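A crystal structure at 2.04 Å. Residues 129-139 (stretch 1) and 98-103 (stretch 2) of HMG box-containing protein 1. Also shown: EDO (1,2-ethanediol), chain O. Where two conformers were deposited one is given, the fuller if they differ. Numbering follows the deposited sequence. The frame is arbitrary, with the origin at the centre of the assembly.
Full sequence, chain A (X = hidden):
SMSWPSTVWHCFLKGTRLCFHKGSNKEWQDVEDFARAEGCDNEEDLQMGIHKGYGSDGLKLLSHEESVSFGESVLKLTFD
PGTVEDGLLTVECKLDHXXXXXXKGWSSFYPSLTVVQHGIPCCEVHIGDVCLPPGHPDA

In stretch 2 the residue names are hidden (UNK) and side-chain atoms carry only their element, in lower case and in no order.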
# COMPACT_ATOMS: atom_id res chain seq x y z
N ASP A 129 -8.93 -6.59 4.90
CA ASP A 129 -7.82 -7.30 4.29
C ASP A 129 -6.47 -6.84 4.86
O ASP A 129 -6.21 -5.65 5.01
CB ASP A 129 -7.84 -7.13 2.75
CG ASP A 129 -9.01 -7.92 2.08
OD1 ASP A 129 -9.71 -8.70 2.76
OD2 ASP A 129 -9.22 -7.77 0.87
N VAL A 130 -5.61 -7.81 5.15
CA VAL A 130 -4.28 -7.53 5.62
C VAL A 130 -3.33 -7.64 4.44
O VAL A 130 -3.11 -8.73 3.87
CB VAL A 130 -3.88 -8.46 6.79
CG1 VAL A 130 -2.38 -8.25 7.15
CG2 VAL A 130 -4.83 -8.24 7.99
N CYS A 131 -2.78 -6.49 4.08
CA CYS A 131 -1.94 -6.37 2.91
C CYS A 131 -0.47 -6.59 3.33
O CYS A 131 0.09 -5.83 4.14
CB CYS A 131 -2.16 -5.00 2.30
SG CYS A 131 -3.87 -4.80 1.74
N LEU A 132 0.17 -7.60 2.75
CA LEU A 132 1.49 -8.03 3.17
C LEU A 132 2.58 -7.37 2.33
O LEU A 132 2.38 -7.12 1.16
CB LEU A 132 1.62 -9.55 3.05
CG LEU A 132 0.65 -10.41 3.84
CD1 LEU A 132 0.95 -11.93 3.58
CD2 LEU A 132 0.73 -10.06 5.34
N PRO A 133 3.73 -7.07 2.96
CA PRO A 133 4.91 -6.64 2.27
C PRO A 133 5.65 -7.79 1.61
O PRO A 133 5.54 -8.90 2.07
CB PRO A 133 5.76 -6.05 3.39
CG PRO A 133 5.44 -6.84 4.58
CD PRO A 133 3.96 -7.16 4.43
N PRO A 134 6.44 -7.53 0.57
CA PRO A 134 7.24 -8.58 -0.05
C PRO A 134 8.16 -9.20 0.99
O PRO A 134 8.60 -8.50 1.89
CB PRO A 134 8.04 -7.86 -1.14
CG PRO A 134 7.77 -6.39 -0.99
CD PRO A 134 6.57 -6.23 -0.12
N GLY A 135 8.40 -10.51 0.89
CA GLY A 135 9.25 -11.19 1.90
C GLY A 135 8.60 -11.44 3.28
O GLY A 135 9.28 -11.84 4.22
N HIS A 136 7.30 -11.17 3.42
CA HIS A 136 6.60 -11.59 4.61
C HIS A 136 6.53 -13.14 4.50
O HIS A 136 6.37 -13.67 3.42
CB HIS A 136 5.19 -11.02 4.61
CG HIS A 136 4.43 -11.29 5.86
ND1 HIS A 136 3.70 -12.45 6.05
CD2 HIS A 136 4.28 -10.56 6.98
CE1 HIS A 136 3.16 -12.42 7.26
NE2 HIS A 136 3.47 -11.27 7.83
N PRO A 137 6.59 -13.86 5.61
CA PRO A 137 6.53 -15.33 5.46
C PRO A 137 5.27 -15.87 4.75
O PRO A 137 5.33 -16.91 4.14
CB PRO A 137 6.58 -15.85 6.90
CG PRO A 137 6.93 -14.71 7.76
CD PRO A 137 6.71 -13.43 7.01
N ASP A 138 4.15 -15.15 4.77
CA ASP A 138 2.94 -15.62 4.15
C ASP A 138 2.70 -14.98 2.80
O ASP A 138 1.56 -15.05 2.29
CB ASP A 138 1.75 -15.31 5.07
CG ASP A 138 1.93 -15.92 6.45
OD1 ASP A 138 2.30 -17.08 6.49
OD2 ASP A 138 1.68 -15.26 7.48
N ALA A 139 3.73 -14.33 2.24
CA ALA A 139 3.60 -13.60 0.95
C ALA A 139 4.43 -14.24 -0.15
O ALA A 139 5.05 -15.28 0.11
CB ALA A 139 4.01 -12.14 1.09
OXT ALA A 139 4.51 -13.72 -1.30
N UNK A 98 -1.93 -3.34 -7.00
CA UNK A 98 -2.23 -4.67 -6.46
C UNK A 98 -1.80 -4.83 -5.01
O UNK A 98 -0.88 -4.13 -4.55
c UNK A 98 -1.39 -5.58 -7.34
c UNK A 98 -0.65 -3.31 -7.70
c UNK A 98 -0.16 -4.76 -7.63
N UNK A 99 -2.49 -5.69 -4.28
CA UNK A 99 -2.17 -5.95 -2.87
C UNK A 99 -2.17 -7.45 -2.70
O UNK A 99 -3.02 -8.13 -3.28
c UNK A 99 -3.19 -5.31 -1.95
c UNK A 99 -3.12 -1.08 -2.28
c UNK A 99 -3.20 -3.83 -2.04
c UNK A 99 -4.10 -3.19 -2.90
c UNK A 99 -4.07 -1.83 -3.01
c UNK A 99 -2.21 -1.70 -1.46
c UNK A 99 -2.23 -3.07 -1.37
N UNK A 100 -1.23 -7.96 -1.91
CA UNK A 100 -1.14 -9.37 -1.65
C UNK A 100 -1.74 -9.58 -0.28
O UNK A 100 -1.12 -9.23 0.73
c UNK A 100 0.29 -13.57 -0.69
c UNK A 100 0.26 -11.43 -1.83
c UNK A 100 0.28 -9.90 -1.77
c UNK A 100 0.07 -12.11 -3.03
c UNK A 100 0.12 -14.24 -1.89
o UNK A 100 0.09 -15.61 -1.87
c UNK A 100 0.35 -12.18 -0.67
c UNK A 100 0.01 -13.54 -3.08
N UNK A 101 -2.97 -10.11 -0.25
CA UNK A 101 -3.76 -10.15 0.96
C UNK A 101 -3.55 -11.48 1.65
O UNK A 101 -3.67 -12.51 1.01
c UNK A 101 -6.06 -10.09 1.93
c UNK A 101 -5.23 -9.91 0.66
c UNK A 101 -5.37 -8.50 0.03
N UNK A 102 -3.22 -11.44 2.94
CA UNK A 102 -3.05 -12.65 3.77
C UNK A 102 -4.29 -13.52 3.69
O UNK A 102 -5.40 -13.03 3.85
c UNK A 102 -2.80 -12.26 5.22
n UNK A 102 -1.20 -15.03 8.27
c UNK A 102 -0.94 -13.58 8.30
c UNK A 102 -2.16 -13.32 6.10
c UNK A 102 -2.01 -12.81 7.52
N UNK A 103 -4.09 -14.83 3.46
CA UNK A 103 -5.20 -15.81 3.30
C UNK A 103 -6.11 -15.59 2.11
O UNK A 103 -7.19 -16.16 2.05
c UNK A 103 -5.19 -16.15 5.80
o UNK A 103 -5.42 -15.52 6.83
c UNK A 103 -6.05 -15.94 4.59
n UNK A 103 -4.16 -16.98 5.68
C1 EDO O . -1.36 -15.84 1.35
O1 EDO O . -1.48 -15.80 2.78
C2 EDO O . -1.82 -17.16 0.75
O2 EDO O . -2.98 -16.94 -0.05
O HOH W 1 0.24 -6.18 -0.32
O HOH W 2 1.40 -17.11 0.28
O HOH W 3 -6.26 -10.68 5.23

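Position 98 carries three side-chain carbons that close a ring onto the backbone N, and none of them comes within reach of stretch 1. The closure identifies proline, P98. It is buried, with its surroundings elsewhere in the structure, and the backbone phi of -88° is within the range the closed ring permits, so proline is accommodated there.

At position 99 one carbon leads to a ring of six carbons with no heteroatom; CB lies 3.8 Å from SG of C131. This is phenylalanine, F99. The same sulfur of C131 sits 4.6 Å from the centroid of the F99 ring, 45° off the ring normal. A wholly apolar side chain suits this buried site, where the polarizable sulfur packs obliquely against it.

Position 100 again shows one carbon and a six-carbon ring, but the ring bears an oxygen, and a ring carbon lies 4.3 Å from CD1 of L132. This is tyrosine, Y100, and the ring carbon is CD2, which also approaches CB of A139 at 4.1 Å, while OXT of A139 lies over one ring face. The long ring thus offers carbon to its apolar neighbours and carries the hydroxyl out to a water, 2.9 Å from OH, that donates to O of D138.

Position 101 has three carbons, the first carrying the other two, with a branch carbon 3.5 Å from CB of D129. This is valine, V101; that branch is CG1, and CG2 lies 4.3 Å from SG of C131. The compact, branched side chain is at home in a buried strand, filling space without a polar group to satisfy.

At position 102, four carbons in a row end in a nitrogen 3.0 Å from OD2 of D138. This is lysine, K102, and the contact is a salt bridge. The extended chain, t through chi3, spans the distance to the acid; its CB lies 4.1 Å from CD1 of L132, and its CE is 4.4 Å from CE1 of H136.

Position 103 has two carbons, the second bearing one oxygen and one nitrogen, and they stay clear of stretch 1. The terminal amide identifies asparagine, N103; its phi of +64° is a conformation that asparagine tolerates better than most residues. Its backbone N donates to O1 of the ethanediol at 2.9 Å.

The contact rests on a single bridge between C131 and V101, flanked by two nearly straight hydrogen bonds: N of L132 to O of Y100 and N of K102 to O of V130, each 2.9 Å. Waters extend the pairing, one linking N of Y100 to O of L132, another O of K102 to N of V130. Beyond the strand, the turn from H136 to A139 brings D138 to K102 and the C-terminal residue to the tyrosine ring.

Stretch 2 98-103: PFYVKN
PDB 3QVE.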